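Local coordinates for RNA-binding protein RO60 (Deinococcus radiodurans, PDB 2NVO) that binds several small RNAs that accumulate during recovery from ultraviolet irradiation and contributes to resistance to it, at residues E300-P305 with D345-A350; A293-V298 with V340-D345; L323-G328 with G335-V340; G356-A361 with L400-D405. One frame throughout, in Å; residues are numbered along the deposited sequence.

Contact 1: residues E300-P305 with D345-A350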
# COMPACT_ATOMS: atom_id res chain seq x y z
N GLU A 300 18.00 5.23 -17.81
CA GLU A 300 18.73 4.02 -17.42
C GLU A 300 18.27 3.45 -16.07
O GLU A 300 18.19 2.24 -15.89
CB GLU A 300 20.25 4.27 -17.40
CG GLU A 300 20.83 4.61 -18.77
CD GLU A 300 20.54 3.54 -19.82
OE1 GLU A 300 20.46 2.35 -19.44
OE2 GLU A 300 20.40 3.87 -21.01
N ARG A 301 17.98 4.32 -15.12
CA ARG A 301 17.48 3.84 -13.84
C ARG A 301 16.06 3.27 -13.95
O ARG A 301 15.75 2.27 -13.33
CB ARG A 301 17.52 4.96 -12.81
CG ARG A 301 18.91 5.55 -12.64
CD ARG A 301 18.88 6.77 -11.76
NE ARG A 301 18.32 6.43 -10.46
CZ ARG A 301 18.38 7.21 -9.40
NH1 ARG A 301 19.00 8.38 -9.47
NH2 ARG A 301 17.83 6.82 -8.26
N LEU A 302 15.22 3.91 -14.76
CA LEU A 302 13.82 3.53 -14.89
C LEU A 302 13.64 2.17 -15.55
O LEU A 302 12.64 1.49 -15.33
CB LEU A 302 13.07 4.59 -15.71
CG LEU A 302 12.88 5.93 -15.02
CD1 LEU A 302 12.17 6.91 -15.95
CD2 LEU A 302 12.10 5.71 -13.73
N THR A 303 14.61 1.79 -16.38
CA THR A 303 14.52 0.56 -17.14
C THR A 303 15.57 -0.47 -16.71
O THR A 303 15.81 -1.43 -17.42
CB THR A 303 14.67 0.80 -18.64
OG1 THR A 303 15.93 1.45 -18.90
CG2 THR A 303 13.53 1.68 -19.18
N ASP A 304 16.19 -0.24 -15.57
CA ASP A 304 17.18 -1.17 -15.03
C ASP A 304 16.47 -2.39 -14.44
O ASP A 304 15.81 -2.29 -13.42
CB ASP A 304 18.00 -0.46 -13.95
CG ASP A 304 19.14 -1.33 -13.40
OD1 ASP A 304 20.00 -0.80 -12.67
OD2 ASP A 304 19.17 -2.53 -13.69
N PRO A 305 16.60 -3.56 -15.10
CA PRO A 305 15.87 -4.75 -14.66
C PRO A 305 16.19 -5.14 -13.22
O PRO A 305 15.29 -5.54 -12.48
CB PRO A 305 16.35 -5.83 -15.64
CG PRO A 305 16.72 -5.07 -16.86
CD PRO A 305 17.33 -3.80 -16.36
N ASP A 345 8.46 7.58 -22.52
CA ASP A 345 8.71 6.35 -23.26
C ASP A 345 9.34 5.27 -22.40
O ASP A 345 9.00 4.10 -22.51
CB ASP A 345 9.66 6.61 -24.44
CG ASP A 345 8.95 7.13 -25.67
OD1 ASP A 345 7.71 7.00 -25.76
OD2 ASP A 345 9.65 7.67 -26.56
N ALA A 346 10.30 5.65 -21.57
CA ALA A 346 11.02 4.68 -20.76
C ALA A 346 10.08 4.07 -19.72
O ALA A 346 10.23 2.91 -19.31
CB ALA A 346 12.19 5.34 -20.08
N LEU A 347 9.14 4.88 -19.27
CA LEU A 347 8.13 4.41 -18.32
C LEU A 347 7.21 3.36 -18.94
O LEU A 347 6.73 2.46 -18.25
CB LEU A 347 7.36 5.60 -17.74
CG LEU A 347 8.22 6.45 -16.80
CD1 LEU A 347 7.54 7.77 -16.53
CD2 LEU A 347 8.49 5.72 -15.51
N GLU A 348 6.99 3.46 -20.24
CA GLU A 348 6.24 2.43 -20.95
C GLU A 348 7.03 1.14 -20.97
O GLU A 348 6.45 0.06 -20.90
CB GLU A 348 5.86 2.88 -22.36
CG GLU A 348 4.68 3.83 -22.38
CD GLU A 348 4.50 4.57 -23.69
OE1 GLU A 348 4.52 3.91 -24.76
OE2 GLU A 348 4.32 5.80 -23.66
N GLU A 349 8.35 1.25 -21.06
CA GLU A 349 9.21 0.08 -21.02
C GLU A 349 9.27 -0.53 -19.62
O GLU A 349 9.26 -1.74 -19.47
CB GLU A 349 10.63 0.41 -21.52
CG GLU A 349 11.53 -0.83 -21.59
CD GLU A 349 12.95 -0.53 -22.08
OE1 GLU A 349 13.15 0.51 -22.73
OE2 GLU A 349 13.86 -1.35 -21.81
N ALA A 350 9.36 0.32 -18.59
CA ALA A 350 9.34 -0.13 -17.21
C ALA A 350 8.06 -0.93 -16.91
O ALA A 350 8.11 -1.94 -16.23
CB ALA A 350 9.48 1.05 -16.25
O HOH W 1 16.26 -2.54 -20.12
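T303 presses its methyl group onto the helix that runs through D345-A350, just where its own helix, 292-302, stops. From CB the side chain branches two ways. CB itself lies beside the carboxylate of E349, 3.9 Å from OE2. CG2, anti to the carbonyl carbon, points at the partner helix and lies 3.5 Å from A346 O. It also meets A346 CB and, at 3.7 Å, E349 CD. OG1 is turned back to its own helix, where it is hydrogen-bonded to I299 O. E349 has CG anti to its backbone N (chi1 -175°) and continues extended, which carries the glutamate across T303 at about a right angle. A water bridges the backbone O of T303 and the carboxylate of E349, donating to T303 O and to E349 OE2. Both helices lie in the horseshoe-shaped TROVE domain, which is built from HEAT-like repeats, and helices 271-283 and 315-326 also pack here. One residue earlier, L302 reaches the partner helix with its methyls: CD1 lies 3.9 Å from L347 CD2, the two leucine chains crossing obliquely, and L347 also touches L275 and L278 of helix 271-283. The carbonyl of L302 faces A350, whose CB is 3.3 Å from L302 O. That buried oxygen has no hydrogen-bond partner in the model, and a methyl group occupies the position next to it.

Contact 2: residues A293-V298 with V340-D345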
# COMPACT_ATOMS: atom_id res chain seq x y z
N ALA A 293 22.05 14.59 -20.52
CA ALA A 293 22.80 13.75 -19.58
C ALA A 293 21.93 13.21 -18.44
O ALA A 293 21.97 12.02 -18.10
CB ALA A 293 24.02 14.49 -19.02
N THR A 294 21.17 14.11 -17.81
CA THR A 294 20.32 13.71 -16.70
C THR A 294 19.17 12.87 -17.23
O THR A 294 18.81 11.88 -16.62
CB THR A 294 19.75 14.93 -15.95
OG1 THR A 294 20.83 15.73 -15.45
CG2 THR A 294 18.90 14.47 -14.79
N VAL A 295 18.61 13.27 -18.36
CA VAL A 295 17.56 12.50 -19.04
C VAL A 295 17.99 11.04 -19.28
O VAL A 295 17.27 10.11 -18.92
CB VAL A 295 17.16 13.16 -20.37
CG1 VAL A 295 16.40 12.19 -21.26
CG2 VAL A 295 16.33 14.41 -20.12
N GLN A 296 19.18 10.84 -19.85
CA GLN A 296 19.63 9.48 -20.11
C GLN A 296 19.83 8.73 -18.81
O GLN A 296 19.51 7.55 -18.71
CB GLN A 296 20.93 9.44 -20.93
CG GLN A 296 21.21 8.03 -21.48
CD GLN A 296 20.08 7.51 -22.36
OE1 GLN A 296 19.73 6.32 -22.31
NE2 GLN A 296 19.49 8.39 -23.16
N ALA A 297 20.36 9.42 -17.81
CA ALA A 297 20.61 8.78 -16.53
C ALA A 297 19.28 8.35 -15.90
O ALA A 297 19.19 7.29 -15.28
CB ALA A 297 21.38 9.71 -15.61
N VAL A 298 18.26 9.19 -16.03
CA VAL A 298 16.94 8.79 -15.52
C VAL A 298 16.41 7.57 -16.29
O VAL A 298 16.01 6.58 -15.69
CB VAL A 298 15.93 9.96 -15.53
CG1 VAL A 298 14.49 9.47 -15.25
CG2 VAL A 298 16.34 11.01 -14.49
N VAL A 340 9.52 15.20 -20.35
CA VAL A 340 10.42 14.76 -21.41
C VAL A 340 9.89 13.50 -22.06
O VAL A 340 9.75 12.48 -21.39
CB VAL A 340 11.83 14.44 -20.86
CG1 VAL A 340 12.71 13.95 -21.98
CG2 VAL A 340 12.43 15.65 -20.17
N PRO A 341 9.62 13.55 -23.37
CA PRO A 341 8.99 12.44 -24.08
C PRO A 341 9.71 11.10 -23.92
O PRO A 341 9.06 10.10 -23.64
CB PRO A 341 9.03 12.89 -25.54
CG PRO A 341 9.00 14.38 -25.45
CD PRO A 341 9.84 14.71 -24.24
N ARG A 342 11.03 11.09 -24.07
CA ARG A 342 11.74 9.82 -23.99
C ARG A 342 11.72 9.23 -22.57
O ARG A 342 11.97 8.04 -22.39
CB ARG A 342 13.18 9.96 -24.54
CG ARG A 342 13.23 9.93 -26.07
CD ARG A 342 14.64 10.19 -26.63
NE ARG A 342 15.54 9.09 -26.31
CZ ARG A 342 16.47 9.14 -25.37
NH1 ARG A 342 16.64 10.24 -24.66
NH2 ARG A 342 17.24 8.08 -25.14
N VAL A 343 11.44 10.06 -21.57
CA VAL A 343 11.27 9.56 -20.20
C VAL A 343 9.90 8.90 -20.09
O VAL A 343 9.76 7.81 -19.55
CB VAL A 343 11.41 10.68 -19.13
CG1 VAL A 343 11.02 10.18 -17.75
CG2 VAL A 343 12.85 11.23 -19.09
N VAL A 344 8.88 9.58 -20.63
CA VAL A 344 7.56 8.96 -20.75
C VAL A 344 7.67 7.62 -21.44
O VAL A 344 7.08 6.63 -21.01
CB VAL A 344 6.59 9.86 -21.53
CG1 VAL A 344 5.35 9.07 -21.93
CG2 VAL A 344 6.23 11.08 -20.69
N ASP A 345 8.46 7.58 -22.52
CA ASP A 345 8.71 6.35 -23.26
C ASP A 345 9.34 5.27 -22.40
O ASP A 345 9.00 4.10 -22.51
CB ASP A 345 9.66 6.61 -24.44
CG ASP A 345 8.95 7.13 -25.67
OD1 ASP A 345 7.71 7.00 -25.76
OD2 ASP A 345 9.65 7.67 -26.56
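V295 and V340 meet methyl to methyl, their side chains slanted against each other, with V295 CG2 4.1 Å from V340 CG2. V295 holds CG1 anti to its backbone N (chi1 163°), and this branch is the one offered to R342 and V343. R342 passes V295 at about a right angle: V295 CG1 comes within 3.9 Å of R342 NH1, oblique to the guanidinium plane. The arginine is bent at chi3 (68°), which turns NE out of the line of the chain before the guanidinium reaches helix 292-302. At its far end the amide of Q296 lies at the edge of the guanidinium, near its plane, the two flat groups inclined at 32°. The two side chains lie close to each other there, on the more exposed margin of the contact, while the valines fill the buried side. One turn on, V298 CG1 and V343 CG1 are 4.3 Å apart, and V343 CG2 lies at the same distance from V295 CG1. V340 ends the preceding loop at the N-cap position, and its carbonyl accepts from both V343 N and V344 N as the helix starts. From the loop before helix 292-302, L287 touches V295 and V298, and P289 touches V340. The short helical segments run side by side, their axes 9.8 Å apart, in the same direction, a largely apolar interface between parallel helices, with a polar margin, within the TROVE domain of HEAT-like repeats.

Contact 3: residues L323-G328 with G335-V340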
# COMPACT_ATOMS: atom_id res chain seq x y z
N LEU A 323 1.63 8.40 -16.03
CA LEU A 323 0.45 9.26 -16.16
C LEU A 323 0.65 10.52 -15.33
O LEU A 323 0.40 11.60 -15.81
CB LEU A 323 -0.82 8.52 -15.71
CG LEU A 323 -1.21 7.31 -16.58
CD1 LEU A 323 -2.30 6.43 -15.93
CD2 LEU A 323 -1.63 7.74 -17.96
N VAL A 324 1.10 10.38 -14.09
CA VAL A 324 1.34 11.53 -13.21
C VAL A 324 2.34 12.49 -13.84
O VAL A 324 2.13 13.71 -13.91
CB VAL A 324 1.87 11.10 -11.83
CG1 VAL A 324 2.36 12.32 -11.04
CG2 VAL A 324 0.78 10.38 -11.05
N TYR A 325 3.45 11.93 -14.33
CA TYR A 325 4.51 12.71 -14.93
C TYR A 325 4.08 13.39 -16.22
O TYR A 325 4.42 14.55 -16.46
CB TYR A 325 5.75 11.83 -15.17
CG TYR A 325 6.88 12.53 -15.88
CD1 TYR A 325 7.51 13.63 -15.30
CD2 TYR A 325 7.32 12.10 -17.13
CE1 TYR A 325 8.55 14.29 -15.97
CE2 TYR A 325 8.34 12.74 -17.79
CZ TYR A 325 8.95 13.83 -17.21
OH TYR A 325 9.97 14.47 -17.87
N ALA A 326 3.31 12.69 -17.05
CA ALA A 326 2.98 13.22 -18.36
C ALA A 326 2.03 14.41 -18.29
O ALA A 326 1.86 15.13 -19.27
CB ALA A 326 2.40 12.13 -19.27
N GLN A 327 1.44 14.63 -17.12
CA GLN A 327 0.51 15.74 -16.93
C GLN A 327 1.24 17.08 -16.98
O GLN A 327 0.69 18.08 -17.46
CB GLN A 327 -0.22 15.61 -15.59
CG GLN A 327 -1.36 14.63 -15.62
CD GLN A 327 -2.46 15.08 -16.55
OE1 GLN A 327 -2.74 16.28 -16.65
NE2 GLN A 327 -3.07 14.14 -17.27
N GLY A 328 2.47 17.09 -16.46
CA GLY A 328 3.27 18.30 -16.46
C GLY A 328 2.75 19.31 -15.47
O GLY A 328 3.10 20.49 -15.51
N GLY A 335 3.59 23.17 -8.87
CA GLY A 335 3.79 24.00 -10.03
C GLY A 335 3.58 23.21 -11.30
O GLY A 335 2.71 22.33 -11.37
N THR A 336 4.36 23.53 -12.32
CA THR A 336 4.30 22.80 -13.57
C THR A 336 5.71 22.37 -13.97
O THR A 336 6.69 22.75 -13.33
CB THR A 336 3.67 23.65 -14.69
OG1 THR A 336 4.59 24.68 -15.08
CG2 THR A 336 2.37 24.28 -14.23
N TRP A 337 5.78 21.54 -15.01
CA TRP A 337 7.05 21.10 -15.57
C TRP A 337 6.81 20.70 -17.01
O TRP A 337 5.67 20.63 -17.46
CB TRP A 337 7.64 19.95 -14.77
CG TRP A 337 6.77 18.71 -14.70
CD1 TRP A 337 6.78 17.65 -15.55
CD2 TRP A 337 5.78 18.42 -13.70
NE1 TRP A 337 5.86 16.71 -15.16
CE2 TRP A 337 5.23 17.16 -14.02
CE3 TRP A 337 5.31 19.10 -12.57
CZ2 TRP A 337 4.23 16.57 -13.26
CZ3 TRP A 337 4.31 18.50 -11.81
CH2 TRP A 337 3.79 17.25 -12.16
N LEU A 338 7.89 20.45 -17.74
CA LEU A 338 7.79 20.03 -19.13
C LEU A 338 8.22 18.57 -19.28
O LEU A 338 9.42 18.27 -19.30
CB LEU A 338 8.63 20.92 -20.04
CG LEU A 338 8.60 20.53 -21.51
CD1 LEU A 338 7.17 20.44 -22.00
CD2 LEU A 338 9.40 21.53 -22.35
N PRO A 339 7.23 17.66 -19.38
CA PRO A 339 7.50 16.22 -19.47
C PRO A 339 8.44 15.93 -20.62
O PRO A 339 8.19 16.40 -21.73
CB PRO A 339 6.12 15.63 -19.78
CG PRO A 339 5.13 16.66 -19.30
CD PRO A 339 5.80 17.98 -19.56
N VAL A 340 9.52 15.20 -20.35
CA VAL A 340 10.42 14.76 -21.41
C VAL A 340 9.89 13.50 -22.06
O VAL A 340 9.75 12.48 -21.39
CB VAL A 340 11.83 14.44 -20.86
CG1 VAL A 340 12.71 13.95 -21.98
CG2 VAL A 340 12.43 15.65 -20.17
O HOH W 2 10.32 17.11 -16.94
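G328 and W337 come within 4.8 Å CA to CA, where the chain after helix 315-326 turns, G328 having positive phi (72°), and lies against the extended segment 335-340. W337 N donates to G328 O (2.9 Å) from above the carbonyl plane. The indole lies over that glycine: G328 CA is 3.4 Å from the centroid of its five-membered ring, a CH-pi contact over the face. At the edge, NE1 donates to Y325 O (2.9 Å), lying in the carbonyl plane on a lone pair; the same oxygen also accepts from G328 N. Y325 and W337 have nearly parallel rings, slid so far apart that they barely overlap. P339 CB sits over one face of the Y325 ring, offset toward its rim, while P339 CG packs 3.6 Å from A326 O. Beyond, the phenol OH accepts from V340 N at 2.6 Å in an almost straight bond (178°), and gives its own proton to a water that in turn donates to L338 O. Y325 OH is thus engaged as both acceptor and donor. Together, a tyrosine and a tryptophan use their polar atoms to tie the exit of one helix to the lead-in of helix 341-354, with Y325 OH holding the backbone N at the latter's N-cap.

Contact 4: residues G356-A361 with L400-D405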
# COMPACT_ATOMS: atom_id res chain seq x y z
N GLY A 356 7.55 -9.21 -15.10
CA GLY A 356 8.40 -10.31 -14.68
C GLY A 356 8.56 -10.42 -13.18
O GLY A 356 9.01 -11.45 -12.67
N ASN A 357 8.18 -9.37 -12.45
CA ASN A 357 8.33 -9.37 -11.00
C ASN A 357 7.01 -9.40 -10.22
O ASN A 357 6.99 -9.21 -9.01
CB ASN A 357 9.20 -8.20 -10.57
CG ASN A 357 10.50 -8.10 -11.39
OD1 ASN A 357 10.86 -7.03 -11.88
ND2 ASN A 357 11.19 -9.23 -11.55
N VAL A 358 5.89 -9.66 -10.91
CA VAL A 358 4.61 -9.82 -10.23
C VAL A 358 4.51 -11.20 -9.57
O VAL A 358 4.75 -12.21 -10.22
CB VAL A 358 3.42 -9.66 -11.22
CG1 VAL A 358 2.12 -10.11 -10.58
CG2 VAL A 358 3.32 -8.21 -11.69
N GLN A 359 4.14 -11.25 -8.30
CA GLN A 359 3.88 -12.54 -7.65
C GLN A 359 2.46 -13.02 -7.95
O GLN A 359 1.50 -12.45 -7.47
CB GLN A 359 4.10 -12.46 -6.13
CG GLN A 359 5.48 -11.96 -5.73
CD GLN A 359 6.62 -12.72 -6.41
OE1 GLN A 359 7.57 -12.12 -6.91
NE2 GLN A 359 6.53 -14.05 -6.42
N PRO A 360 2.35 -14.07 -8.77
CA PRO A 360 1.08 -14.62 -9.26
C PRO A 360 0.31 -15.35 -8.17
O PRO A 360 0.89 -15.81 -7.19
CB PRO A 360 1.52 -15.62 -10.33
CG PRO A 360 2.97 -15.35 -10.58
CD PRO A 360 3.50 -14.79 -9.32
N ALA A 361 -1.00 -15.45 -8.34
CA ALA A 361 -1.81 -16.29 -7.47
C ALA A 361 -1.50 -17.75 -7.76
O ALA A 361 -1.65 -18.61 -6.89
CB ALA A 361 -3.28 -16.02 -7.68
N LEU A 400 -3.04 -12.50 -17.82
CA LEU A 400 -2.70 -13.26 -19.01
C LEU A 400 -1.23 -13.64 -19.06
O LEU A 400 -0.89 -14.75 -19.46
CB LEU A 400 -3.13 -12.50 -20.27
CG LEU A 400 -4.65 -12.53 -20.44
CD1 LEU A 400 -5.14 -11.41 -21.34
CD2 LEU A 400 -5.13 -13.89 -20.96
N ARG A 401 -0.36 -12.75 -18.62
CA ARG A 401 1.08 -12.98 -18.68
C ARG A 401 1.67 -13.71 -17.47
O ARG A 401 2.79 -14.20 -17.55
CB ARG A 401 1.83 -11.65 -18.92
CG ARG A 401 1.60 -11.08 -20.31
CD ARG A 401 2.46 -9.85 -20.61
NE ARG A 401 1.96 -9.17 -21.81
CZ ARG A 401 2.15 -7.89 -22.11
NH1 ARG A 401 2.86 -7.11 -21.30
NH2 ARG A 401 1.62 -7.37 -23.22
N THR A 402 0.94 -13.81 -16.36
CA THR A 402 1.56 -14.28 -15.11
C THR A 402 0.85 -15.43 -14.42
O THR A 402 1.45 -16.11 -13.59
CB THR A 402 1.73 -13.15 -14.05
OG1 THR A 402 0.45 -12.71 -13.59
CG2 THR A 402 2.52 -12.00 -14.61
N GLU A 403 -0.42 -15.64 -14.74
CA GLU A 403 -1.18 -16.71 -14.11
C GLU A 403 -1.15 -17.95 -15.00
O GLU A 403 -0.96 -17.83 -16.21
CB GLU A 403 -2.62 -16.27 -13.84
CG GLU A 403 -2.76 -15.09 -12.87
CD GLU A 403 -2.35 -15.45 -11.44
OE1 GLU A 403 -2.28 -16.66 -11.13
OE2 GLU A 403 -2.11 -14.51 -10.62
N PRO A 404 -1.35 -19.14 -14.40
CA PRO A 404 -1.34 -20.43 -15.11
C PRO A 404 -2.31 -20.39 -16.26
O PRO A 404 -2.06 -20.88 -17.36
CB PRO A 404 -1.87 -21.42 -14.07
CG PRO A 404 -1.69 -20.77 -12.77
CD PRO A 404 -1.55 -19.29 -12.95
N ASP A 405 -3.46 -19.79 -15.98
CA ASP A 405 -4.44 -19.61 -17.01
C ASP A 405 -5.26 -18.36 -16.73
O ASP A 405 -5.45 -17.96 -15.59
CB ASP A 405 -5.36 -20.83 -17.09
CG ASP A 405 -5.86 -21.09 -18.50
OD1 ASP A 405 -6.61 -22.07 -18.66
OD2 ASP A 405 -5.50 -20.33 -19.44
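Within the region assigned to the VWFA-like domain, the loop G356-A361, between helix 341-354 and strand 364-369, packs on the end of helix 388-402. E403, the first residue beyond that helix, carries the polar part. Its chain bends at chi2 (-67°), which swings CD back toward that loop, and OE2 accepts from A361 N at 2.7 Å on its syn lone pair, with an N-H...O angle of 161°. The other oxygen, OE1, is hydrogen-bonded to T363 N, so one carboxylate grips two backbone N-H groups of the approach to the strand. A361 CB lies 3.5 Å from E403 OE2, and P360 CA is equally close to it. P360 also sets its ring against the last turn of the helix, CB 3.3 Å and CG 3.5 Å from T402 O. Further back, V358 CB meets the methyl CG2 of T402 at 4.2 Å; the T402 hydroxyl instead bonds to I398 O within its own helix. A361 also touches T527 and A530 of helix 522-530. Beyond E403 the chain enters strand 405-411, which lies next to strand 364-369 in the sheet, and D405 forms a salt bridge with R364 across these two.

Contacts 1 and 2 are successive parts of one interface, helix 292-302 against helix 341-354; their centres are about 9 Å apart, they share D345, and L302 packs on V343 between them. Contact 3 falls between the two segments of each along the chain: it joins the end of helix 315-326 to the loop before helix 341-354, and its centre is about 12 Å from that of contact 2, with Y325 packing on V343 and V344. Contacts 1 and 2 use helix 341-354 itself, and contact 3 reaches its N-cap, V340; all three lie in the TROVE domain. Contact 4 follows later, its centre about 20 Å from that of contact 1, in the region assigned to the VWFA-like domain, which closes the ring-shaped monomer.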